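Long-range contacts in clavulanic acid biosynthesis oligopeptide binding protein 2 (Streptomyces clavuligerus, PDB 2WOL), which belongs to the clavulanic acid biosynthetic pathway and probably binds peptides, as a solute-binding protein of the oligopeptide-binding family: residues T34-S39 and E268-L273; L225-R230 and R248-I253; T348-P353 and A512-V517. One frame throughout, in Å; residues are numbered along the deposited sequence. Where two conformers were deposited one is given.

Contact 1 (T34-S39 and E268-L273); sequences TLRLVS and EFDINL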
loop_
_atom_site.group_PDB
_atom_site.type_symbol
_atom_site.label_atom_id
_atom_site.label_comp_id
_atom_site.label_asym_id
_atom_site.label_seq_id
_atom_site.Cartn_x
_atom_site.Cartn_y
_atom_site.Cartn_z
ATOM N N THR A 34 -25.376 -13.283 -3.819
ATOM C CA THR A 34 -24.507 -13.052 -2.679
ATOM C C THR A 34 -23.068 -13.307 -3.105
ATOM O O THR A 34 -22.744 -14.396 -3.583
ATOM C CB THR A 34 -24.895 -13.969 -1.506
ATOM O OG1 THR A 34 -26.226 -13.649 -1.084
ATOM C CG2 THR A 34 -23.944 -13.790 -0.330
ATOM N N LEU A 35 -22.216 -12.298 -2.942
ATOM C CA LEU A 35 -20.797 -12.445 -3.240
ATOM C C LEU A 35 -20.116 -13.054 -2.023
ATOM O O LEU A 35 -20.105 -12.459 -0.944
ATOM C CB LEU A 35 -20.162 -11.099 -3.608
ATOM C CG LEU A 35 -18.679 -11.097 -4.006
ATOM C CD1 LEU A 35 -18.411 -11.872 -5.309
ATOM C CD2 LEU A 35 -18.176 -9.671 -4.121
ATOM N N ARG A 36 -19.566 -14.251 -2.206
ATOM C CA ARG A 36 -18.945 -14.993 -1.118
ATOM C C ARG A 36 -17.442 -14.774 -1.118
ATOM O O ARG A 36 -16.723 -15.267 -1.993
ATOM C CB ARG A 36 -19.286 -16.481 -1.225
ATOM C CG ARG A 36 -20.767 -16.792 -1.027
ATOM C CD ARG A 36 -21.105 -18.234 -1.395
ATOM N NE ARG A 36 -20.272 -19.202 -0.677
ATOM C CZ ARG A 36 -20.526 -19.677 0.544
ATOM N NH1 ARG A 36 -21.603 -19.287 1.218
ATOM N NH2 ARG A 36 -19.693 -20.550 1.094
ATOM N N LEU A 37 -16.981 -14.000 -0.139
ATOM C CA LEU A 37 -15.569 -13.658 -0.007
ATOM C C LEU A 37 -14.939 -14.452 1.124
ATOM O O LEU A 37 -15.633 -14.941 2.017
ATOM C CB LEU A 37 -15.399 -12.155 0.248
ATOM C CG LEU A 37 -15.963 -11.196 -0.807
ATOM C CD1 LEU A 37 -15.750 -9.760 -0.386
ATOM C CD2 LEU A 37 -15.334 -11.453 -2.173
ATOM N N VAL A 38 -13.618 -14.578 1.082
ATOM C CA VAL A 38 -12.904 -15.288 2.133
ATOM C C VAL A 38 -11.591 -14.570 2.472
ATOM O O VAL A 38 -10.995 -13.902 1.627
ATOM C CB VAL A 38 -12.699 -16.789 1.758
ATOM C CG1 VAL A 38 -11.788 -16.948 0.540
ATOM C CG2 VAL A 38 -12.204 -17.596 2.957
ATOM N N SER A 39 -11.177 -14.691 3.731
ATOM C CA SER A 39 -9.929 -14.113 4.219
ATOM C C SER A 39 -9.375 -15.033 5.296
ATOM O O SER A 39 -10.139 -15.711 5.998
ATOM C CB SER A 39 -10.180 -12.715 4.802
ATOM O OG SER A 39 -9.005 -12.173 5.388
ATOM N N GLU A 268 -16.256 -23.047 -3.271
ATOM C CA GLU A 268 -17.017 -22.789 -2.042
ATOM C C GLU A 268 -17.011 -21.305 -1.680
ATOM O O GLU A 268 -17.917 -20.811 -0.998
ATOM C CB GLU A 268 -16.473 -23.631 -0.888
ATOM C CG GLU A 268 -16.693 -25.137 -1.064
ATOM C CD GLU A 268 -15.808 -25.983 -0.161
ATOM O OE1 GLU A 268 -15.613 -25.620 1.017
ATOM O OE2 GLU A 268 -15.312 -27.024 -0.633
ATOM N N PHE A 269 -15.979 -20.608 -2.138
ATOM C CA PHE A 269 -15.905 -19.156 -2.043
ATOM C C PHE A 269 -15.636 -18.609 -3.429
ATOM O O PHE A 269 -15.035 -19.287 -4.259
ATOM C CB PHE A 269 -14.813 -18.730 -1.061
ATOM C CG PHE A 269 -14.973 -19.334 0.297
ATOM C CD1 PHE A 269 -14.177 -20.401 0.695
ATOM C CD2 PHE A 269 -15.953 -18.864 1.170
ATOM C CE1 PHE A 269 -14.341 -20.976 1.949
ATOM C CE2 PHE A 269 -16.121 -19.430 2.423
ATOM C CZ PHE A 269 -15.313 -20.491 2.814
ATOM N N ASP A 270 -16.085 -17.386 -3.676
ATOM C CA ASP A 270 -15.961 -16.793 -4.998
ATOM C C ASP A 270 -14.581 -16.197 -5.229
ATOM O O ASP A 270 -13.956 -16.446 -6.260
ATOM C CB ASP A 270 -17.040 -15.729 -5.200
ATOM C CG ASP A 270 -18.445 -16.298 -5.110
ATOM O OD1 ASP A 270 -18.648 -17.469 -5.504
ATOM O OD2 ASP A 270 -19.350 -15.571 -4.657
ATOM N N ILE A 271 -14.124 -15.413 -4.252
ATOM C CA ILE A 271 -12.902 -14.619 -4.343
ATOM C C ILE A 271 -12.248 -14.509 -2.968
ATOM O O ILE A 271 -12.939 -14.401 -1.953
ATOM C CB ILE A 271 -13.210 -13.183 -4.874
ATOM C CG1 ILE A 271 -13.787 -13.219 -6.299
ATOM C CG2 ILE A 271 -11.973 -12.264 -4.793
ATOM C CD1 ILE A 271 -12.799 -13.623 -7.395
ATOM N N ASN A 272 -10.915 -14.545 -2.949
ATOM C CA ASN A 272 -10.143 -14.245 -1.746
ATOM C C ASN A 272 -10.023 -12.725 -1.589
ATOM O O ASN A 272 -9.303 -12.071 -2.345
ATOM C CB ASN A 272 -8.763 -14.905 -1.848
ATOM C CG ASN A 272 -7.842 -14.544 -0.695
ATOM O OD1 ASN A 272 -8.157 -13.691 0.132
ATOM N ND2 ASN A 272 -6.691 -15.199 -0.643
ATOM N N LEU A 273 -10.731 -12.174 -0.604
ATOM C CA LEU A 273 -10.716 -10.733 -0.341
ATOM C C LEU A 273 -9.367 -10.249 0.179
ATOM O O LEU A 273 -8.880 -9.193 -0.224
ATOM C CB LEU A 273 -11.818 -10.351 0.656
ATOM C CG LEU A 273 -11.758 -8.938 1.254
ATOM C CD1 LEU A 273 -11.933 -7.863 0.188
ATOM C CD2 LEU A 273 -12.788 -8.774 2.363
HETATM O O HOH W 1 -21.796 -16.690 -4.842
#
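Val-38 sits over one face of the Phe-269 ring, the two side chains crossing at about a right angle. CB of Val-38 makes the CH-pi contact, 4.0 Å from the ring centroid and displaced toward the rim, while its CG2 reaches CD1 and CE1. The Arg-36 chain bends at chi3 (55°), which places NE; the guanidinium meets the backbone O of Glu-268 side-on. NE and NH2 both donate to that one oxygen, NH2 at 2.8 Å, and the oxygen lies in the guanidinium plane. Asp-270 answers with its carboxylate: OD2 takes the backbone N of Arg-36 at 2.8 Å in a nearly straight bond (169°) from above the carboxylate plane, and a water joins OD2 to Thr-34 O. Two parallel bridges follow, Leu-37 with Ile-271 and Val-38 with Asn-272, and Leu-37 CD2 packs on Ile-271 CB at 3.8 Å with the side chains side by side. Trp-538 holds OD1 of Asp-270. The short strand 271-272 forms the edge of the five-stranded sheet next to strand 34-39, with strand 248-253 beyond; helix 257-265 covers Val-38 and Asn-272, and helix 54-63 meets Leu-273.

Contact 2 (L225-R230 and R248-I253); sequences LLHLER and RVELTI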
loop_
_atom_site.group_PDB
_atom_site.type_symbol
_atom_site.label_atom_id
_atom_site.label_comp_id
_atom_site.label_asym_id
_atom_site.label_seq_id
_atom_site.Cartn_x
_atom_site.Cartn_y
_atom_site.Cartn_z
ATOM N N LEU A 225 -16.974 -14.002 10.738
ATOM C CA LEU A 225 -17.671 -13.531 9.547
ATOM C C LEU A 225 -17.910 -12.027 9.537
ATOM O O LEU A 225 -17.887 -11.364 10.580
ATOM C CB LEU A 225 -18.999 -14.288 9.354
ATOM C CG LEU A 225 -20.092 -14.200 10.429
ATOM C CD1 LEU A 225 -20.922 -12.925 10.296
ATOM C CD2 LEU A 225 -21.000 -15.427 10.353
ATOM N N LEU A 226 -18.144 -11.506 8.337
ATOM C CA LEU A 226 -18.585 -10.136 8.144
ATOM C C LEU A 226 -19.583 -10.148 7.001
ATOM O O LEU A 226 -19.250 -10.546 5.881
ATOM C CB LEU A 226 -17.399 -9.217 7.819
ATOM C CG LEU A 226 -17.714 -7.761 7.462
ATOM C CD1 LEU A 226 -18.309 -7.009 8.656
ATOM C CD2 LEU A 226 -16.460 -7.068 6.960
ATOM N N HIS A 227 -20.812 -9.738 7.298
ATOM C CA HIS A 227 -21.873 -9.694 6.301
ATOM C C HIS A 227 -22.251 -8.254 6.013
ATOM O O HIS A 227 -22.439 -7.453 6.939
ATOM C CB HIS A 227 -23.093 -10.490 6.778
ATOM C CG HIS A 227 -22.890 -11.974 6.772
ATOM N ND1 HIS A 227 -23.920 -12.866 6.973
ATOM C CD2 HIS A 227 -21.779 -12.724 6.569
ATOM C CE1 HIS A 227 -23.452 -14.100 6.914
ATOM N NE2 HIS A 227 -22.154 -14.042 6.667
ATOM N N LEU A 228 -22.341 -7.937 4.725
ATOM C CA LEU A 228 -22.736 -6.621 4.255
ATOM C C LEU A 228 -24.055 -6.711 3.508
ATOM O O LEU A 228 -24.263 -7.617 2.698
ATOM C CB LEU A 228 -21.670 -6.027 3.328
ATOM C CG LEU A 228 -20.204 -5.977 3.777
ATOM C CD1 LEU A 228 -19.405 -5.175 2.759
ATOM C CD2 LEU A 228 -20.034 -5.385 5.177
ATOM N N GLU A 229 -24.941 -5.765 3.797
ATOM C CA GLU A 229 -26.224 -5.651 3.103
ATOM C C GLU A 229 -26.282 -4.312 2.377
ATOM O O GLU A 229 -25.471 -3.429 2.641
ATOM C CB GLU A 229 -27.388 -5.774 4.099
ATOM C CG GLU A 229 -27.366 -4.709 5.194
ATOM C CD GLU A 229 -28.498 -4.835 6.193
ATOM O OE1 GLU A 229 -29.139 -5.906 6.255
ATOM O OE2 GLU A 229 -28.734 -3.854 6.931
ATOM N N ARG A 230 -27.236 -4.159 1.464
ATOM C CA ARG A 230 -27.396 -2.904 0.747
ATOM C C ARG A 230 -27.721 -1.746 1.688
ATOM O O ARG A 230 -28.474 -1.899 2.656
ATOM C CB ARG A 230 -28.490 -3.015 -0.311
ATOM C CG ARG A 230 -28.131 -3.895 -1.498
ATOM C CD ARG A 230 -29.082 -3.615 -2.656
ATOM N NE ARG A 230 -28.865 -4.495 -3.802
ATOM C CZ ARG A 230 -27.943 -4.296 -4.739
ATOM N NH1 ARG A 230 -27.133 -3.246 -4.677
ATOM N NH2 ARG A 230 -27.827 -5.149 -5.748
ATOM N N ARG A 248 -25.903 -8.868 -1.555
ATOM C CA ARG A 248 -25.291 -9.152 -0.266
ATOM C C ARG A 248 -23.837 -9.552 -0.481
ATOM O O ARG A 248 -23.482 -10.104 -1.524
ATOM C CB ARG A 248 -26.061 -10.282 0.427
ATOM C CG ARG A 248 -25.699 -10.543 1.881
ATOM C CD ARG A 248 -26.639 -11.584 2.473
ATOM N NE ARG A 248 -26.325 -11.870 3.869
ATOM C CZ ARG A 248 -26.807 -11.181 4.898
ATOM N NH1 ARG A 248 -27.637 -10.164 4.692
ATOM N NH2 ARG A 248 -26.467 -11.518 6.135
ATOM N N VAL A 249 -23.000 -9.252 0.507
ATOM C CA VAL A 249 -21.603 -9.663 0.493
ATOM C C VAL A 249 -21.327 -10.384 1.808
ATOM O O VAL A 249 -21.584 -9.842 2.885
ATOM C CB VAL A 249 -20.651 -8.451 0.312
ATOM C CG1 VAL A 249 -19.190 -8.895 0.319
ATOM C CG2 VAL A 249 -20.971 -7.700 -0.979
ATOM N N GLU A 250 -20.842 -11.615 1.716
ATOM C CA GLU A 250 -20.551 -12.412 2.899
ATOM C C GLU A 250 -19.081 -12.800 2.923
ATOM O O GLU A 250 -18.605 -13.525 2.042
ATOM C CB GLU A 250 -21.438 -13.656 2.945
ATOM C CG GLU A 250 -22.905 -13.340 3.195
ATOM C CD GLU A 250 -23.782 -14.574 3.195
ATOM O OE1 GLU A 250 -23.266 -15.686 2.954
ATOM O OE2 GLU A 250 -25.000 -14.427 3.428
ATOM N N LEU A 251 -18.370 -12.297 3.928
ATOM C CA LEU A 251 -16.971 -12.629 4.145
ATOM C C LEU A 251 -16.834 -13.700 5.224
ATOM O O LEU A 251 -17.296 -13.510 6.355
ATOM C CB LEU A 251 -16.175 -11.380 4.545
ATOM C CG LEU A 251 -14.714 -11.592 4.963
ATOM C CD1 LEU A 251 -13.872 -12.110 3.800
ATOM C CD2 LEU A 251 -14.113 -10.314 5.531
ATOM N N THR A 252 -16.200 -14.817 4.865
ATOM C CA THR A 252 -15.823 -15.861 5.817
ATOM C C THR A 252 -14.383 -15.603 6.246
ATOM O O THR A 252 -13.504 -15.419 5.403
ATOM C CB THR A 252 -15.974 -17.265 5.188
ATOM O OG1 THR A 252 -17.361 -17.511 4.930
ATOM C CG2 THR A 252 -15.437 -18.355 6.107
ATOM N N ILE A 253 -14.165 -15.593 7.561
ATOM C CA ILE A 253 -12.906 -15.154 8.166
ATOM C C ILE A 253 -12.221 -16.274 8.949
ATOM O O ILE A 253 -12.885 -17.082 9.600
ATOM C CB ILE A 253 -13.168 -13.982 9.148
ATOM C CG1 ILE A 253 -13.798 -12.797 8.406
ATOM C CG2 ILE A 253 -11.880 -13.561 9.875
ATOM C CD1 ILE A 253 -14.350 -11.701 9.315
#
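Leu-228 N donates to Val-249 O at 2.8 Å in an almost straight bond (174°), one of four backbone bonds in two hydrogen-bonded pairs, Leu-228 with Val-249 and Leu-226 with Leu-251, that fix the strands. Above them Arg-248, His-227 and Glu-250 interlock. Arg-248 NH2 donates across to ND1 of His-227 at 3.0 Å, a bent bond tilted from both planes, with ring and guanidinium 84° apart. The extended arginine chain carries NE to OE2 of Glu-250 on its own strand, a salt bridge of 2.9 Å in which the oxygen uses its anti lone pair and lies near the guanidinium plane. Glu-250 in turn stacks on the imidazole: its CG stands over the ring centre, 3.6 Å from the centroid, and its carboxylate is turned only 8° from the ring plane. CD1 of Leu-225 covers the rim of the opposite face. ND1 accepts here, so a proton on the ring would be expected on NE2; the carboxylate close by might raise the affinity for a second one.

On the other face of the sheet, Leu-228 CB meets Val-249 CB at 4.0 Å and Leu-226 CB meets Leu-251 CB at 4.1 Å, a layer covered in part by Leu-59 and Leu-62 of helix 54-63. Strands 225-230 and 248-253 are thus an antiparallel pair inside a mixed sheet, largely polar on the face of His-227, Glu-250 and Arg-248, where Leu-225 adds an apolar branch, and packed by its apolar face on helix 54-63, in a fold of the periplasmic-binding-protein type.

Contact 3 (T348-P353 and A512-V517); sequences TTALFP and AVERRV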
loop_
_atom_site.group_PDB
_atom_site.type_symbol
_atom_site.label_atom_id
_atom_site.label_comp_id
_atom_site.label_asym_id
_atom_site.label_seq_id
_atom_site.Cartn_x
_atom_site.Cartn_y
_atom_site.Cartn_z
ATOM N N THR A 348 14.611 -6.142 -10.154
ATOM C CA THR A 348 14.761 -4.707 -10.318
ATOM C C THR A 348 16.111 -4.235 -9.794
ATOM O O THR A 348 16.612 -4.764 -8.800
ATOM C CB THR A 348 13.603 -3.926 -9.644
ATOM O OG1 THR A 348 13.740 -2.529 -9.923
ATOM C CG2 THR A 348 13.586 -4.137 -8.139
ATOM N N THR A 349 16.690 -3.248 -10.476
ATOM C CA THR A 349 17.916 -2.592 -10.021
ATOM C C THR A 349 17.636 -1.170 -9.524
ATOM O O THR A 349 18.555 -0.438 -9.155
ATOM C CB THR A 349 18.977 -2.533 -11.132
ATOM O OG1 THR A 349 18.486 -1.734 -12.213
ATOM C CG2 THR A 349 19.295 -3.933 -11.648
ATOM N N ALA A 350 16.365 -0.778 -9.531
ATOM C CA ALA A 350 15.949 0.516 -8.993
ATOM C C ALA A 350 14.695 0.374 -8.122
ATOM O O ALA A 350 14.227 -0.738 -7.870
ATOM C CB ALA A 350 15.735 1.519 -10.120
ATOM N N LEU A 351 14.160 1.506 -7.672
ATOM C CA LEU A 351 13.145 1.511 -6.619
ATOM C C LEU A 351 11.701 1.620 -7.116
ATOM O O LEU A 351 10.856 0.813 -6.732
ATOM C CB LEU A 351 13.450 2.609 -5.591
ATOM C CG LEU A 351 14.875 2.615 -5.015
ATOM C CD1 LEU A 351 15.146 3.892 -4.244
ATOM C CD2 LEU A 351 15.132 1.403 -4.128
ATOM N N PHE A 352 11.423 2.612 -7.963
ATOM C CA PHE A 352 10.054 2.861 -8.437
ATOM C C PHE A 352 9.459 1.668 -9.178
ATOM O O PHE A 352 10.117 1.086 -10.044
ATOM C CB PHE A 352 10.005 4.060 -9.392
ATOM C CG PHE A 352 10.237 5.397 -8.738
ATOM C CD1 PHE A 352 11.139 6.299 -9.297
ATOM C CD2 PHE A 352 9.543 5.769 -7.585
ATOM C CE1 PHE A 352 11.358 7.547 -8.715
ATOM C CE2 PHE A 352 9.759 7.018 -7.000
ATOM C CZ PHE A 352 10.668 7.901 -7.569
ATOM N N PRO A 353 8.207 1.302 -8.846
ATOM C CA PRO A 353 7.455 0.369 -9.692
ATOM C C PRO A 353 7.153 1.004 -11.055
ATOM O O PRO A 353 7.066 2.231 -11.150
ATOM C CB PRO A 353 6.150 0.155 -8.911
ATOM C CG PRO A 353 6.429 0.623 -7.529
ATOM C CD PRO A 353 7.434 1.720 -7.666
ATOM N N ALA A 512 15.721 12.333 -10.458
ATOM C CA ALA A 512 16.911 12.845 -9.785
ATOM C C ALA A 512 16.965 12.389 -8.322
ATOM O O ALA A 512 18.032 12.029 -7.823
ATOM C CB ALA A 512 16.977 14.366 -9.875
ATOM N N VAL A 513 15.819 12.404 -7.642
ATOM C CA VAL A 513 15.746 11.884 -6.272
ATOM C C VAL A 513 16.191 10.424 -6.217
ATOM O O VAL A 513 17.050 10.065 -5.416
ATOM C CB VAL A 513 14.329 12.010 -5.660
ATOM C CG1 VAL A 513 14.270 11.358 -4.279
ATOM C CG2 VAL A 513 13.913 13.472 -5.569
ATOM N N GLU A 514 15.608 9.590 -7.080
ATOM C CA GLU A 514 15.911 8.163 -7.076
ATOM C C GLU A 514 17.385 7.907 -7.369
ATOM O O GLU A 514 18.020 7.069 -6.713
ATOM C CB GLU A 514 15.043 7.404 -8.076
ATOM C CG GLU A 514 15.219 5.894 -7.963
ATOM C CD GLU A 514 14.428 5.115 -8.990
ATOM O OE1 GLU A 514 14.400 5.525 -10.171
ATOM O OE2 GLU A 514 13.844 4.084 -8.607
ATOM N N ARG A 515 17.924 8.636 -8.346
ATOM C CA ARG A 515 19.337 8.528 -8.680
ATOM C C ARG A 515 20.214 8.860 -7.473
ATOM O O ARG A 515 21.142 8.117 -7.158
ATOM C CB ARG A 515 19.689 9.425 -9.873
ATOM C CG ARG A 515 21.162 9.375 -10.251
ATOM C CD ARG A 515 21.437 10.067 -11.578
ATOM N NE ARG A 515 20.893 9.319 -12.712
ATOM C CZ ARG A 515 21.547 8.368 -13.376
ATOM N NH1 ARG A 515 22.784 8.030 -13.026
ATOM N NH2 ARG A 515 20.958 7.751 -14.392
ATOM N N ARG A 516 19.918 9.966 -6.794
ATOM C CA ARG A 516 20.719 10.364 -5.635
ATOM C C ARG A 516 20.633 9.317 -4.529
ATOM O O ARG A 516 21.636 9.011 -3.893
ATOM C CB ARG A 516 20.271 11.726 -5.106
ATOM C CG ARG A 516 20.727 12.893 -5.953
ATOM C CD ARG A 516 20.111 14.187 -5.468
ATOM N NE ARG A 516 20.619 15.344 -6.201
ATOM C CZ ARG A 516 21.656 16.083 -5.818
ATOM N NH1 ARG A 516 22.312 15.792 -4.701
ATOM N NH2 ARG A 516 22.043 17.115 -6.556
ATOM N N VAL A 517 19.439 8.763 -4.317
ATOM C CA VAL A 517 19.260 7.705 -3.322
ATOM C C VAL A 517 20.134 6.493 -3.650
ATOM O O VAL A 517 20.783 5.940 -2.769
ATOM C CB VAL A 517 17.779 7.283 -3.174
ATOM C CG1 VAL A 517 17.647 6.049 -2.283
ATOM C CG2 VAL A 517 16.961 8.429 -2.607
#
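Glu-514 lies alongside the ring of Phe-352, the two side chains sliding past each other in opposite directions. Its CB approaches Phe-352 CE1 at 3.7 Å and its CD approaches CD1 at 3.5 Å, with carboxylate and ring planes 47° apart. CG is anti to the backbone N (chi1 -173°), and the chain continues extended to CD, carrying the carboxylate from the helix to the loop backbone. There OE2 accepts two consecutive amides. Leu-351 N binds it at 2.8 Å on the anti side, out of the carboxylate plane, in a bent bond; Phe-352 N binds it at 2.9 Å, nearly along the C-O axis and straighter (166°). The two donors come from opposite faces of the carboxylate plane, so one buried oxygen pins the loop at two successive amides. OE1 takes a hydrogen bond from Gln-360 NE2, giving both oxygens of this buried acid polar partners; these bonds would be expected to stabilise its charged form. Ala-350 CB lies 3.5 Å from the same OE2; the apolar contact is Val-517 CG1 with Leu-351 CD1, 3.8 Å, one turn further along the helix. The loop follows strand 346-347 and lies between helix 503-520 on one hand and strand 523-534 (Leu-351) and helix 460-468 (Phe-352) on the other, while helix 488-499 lies against Val-513.

In the fold
Contacts 1 and 2 share one mixed sheet. Their centres are 9 Å apart, and strands 34-39 and 248-253 are neighbours in it, joined by backbone bonds between Leu-35, Leu-37 and Glu-250. Along the chain contact 2 is nested inside the loop closed by contact 1, so a strand near the N-terminus lies between 248-253 and the edge strand 271-272. Contact 3 opens only after both have closed and lies on the opposite side of the chain's centre, with centres about 37 Å from contact 1 and 41 Å from contact 2. It anchors a loop to helix 503-520, beside the separate mixed sheet that contains strand 523-534, consistent with the multi-lobed build of solute-binding proteins.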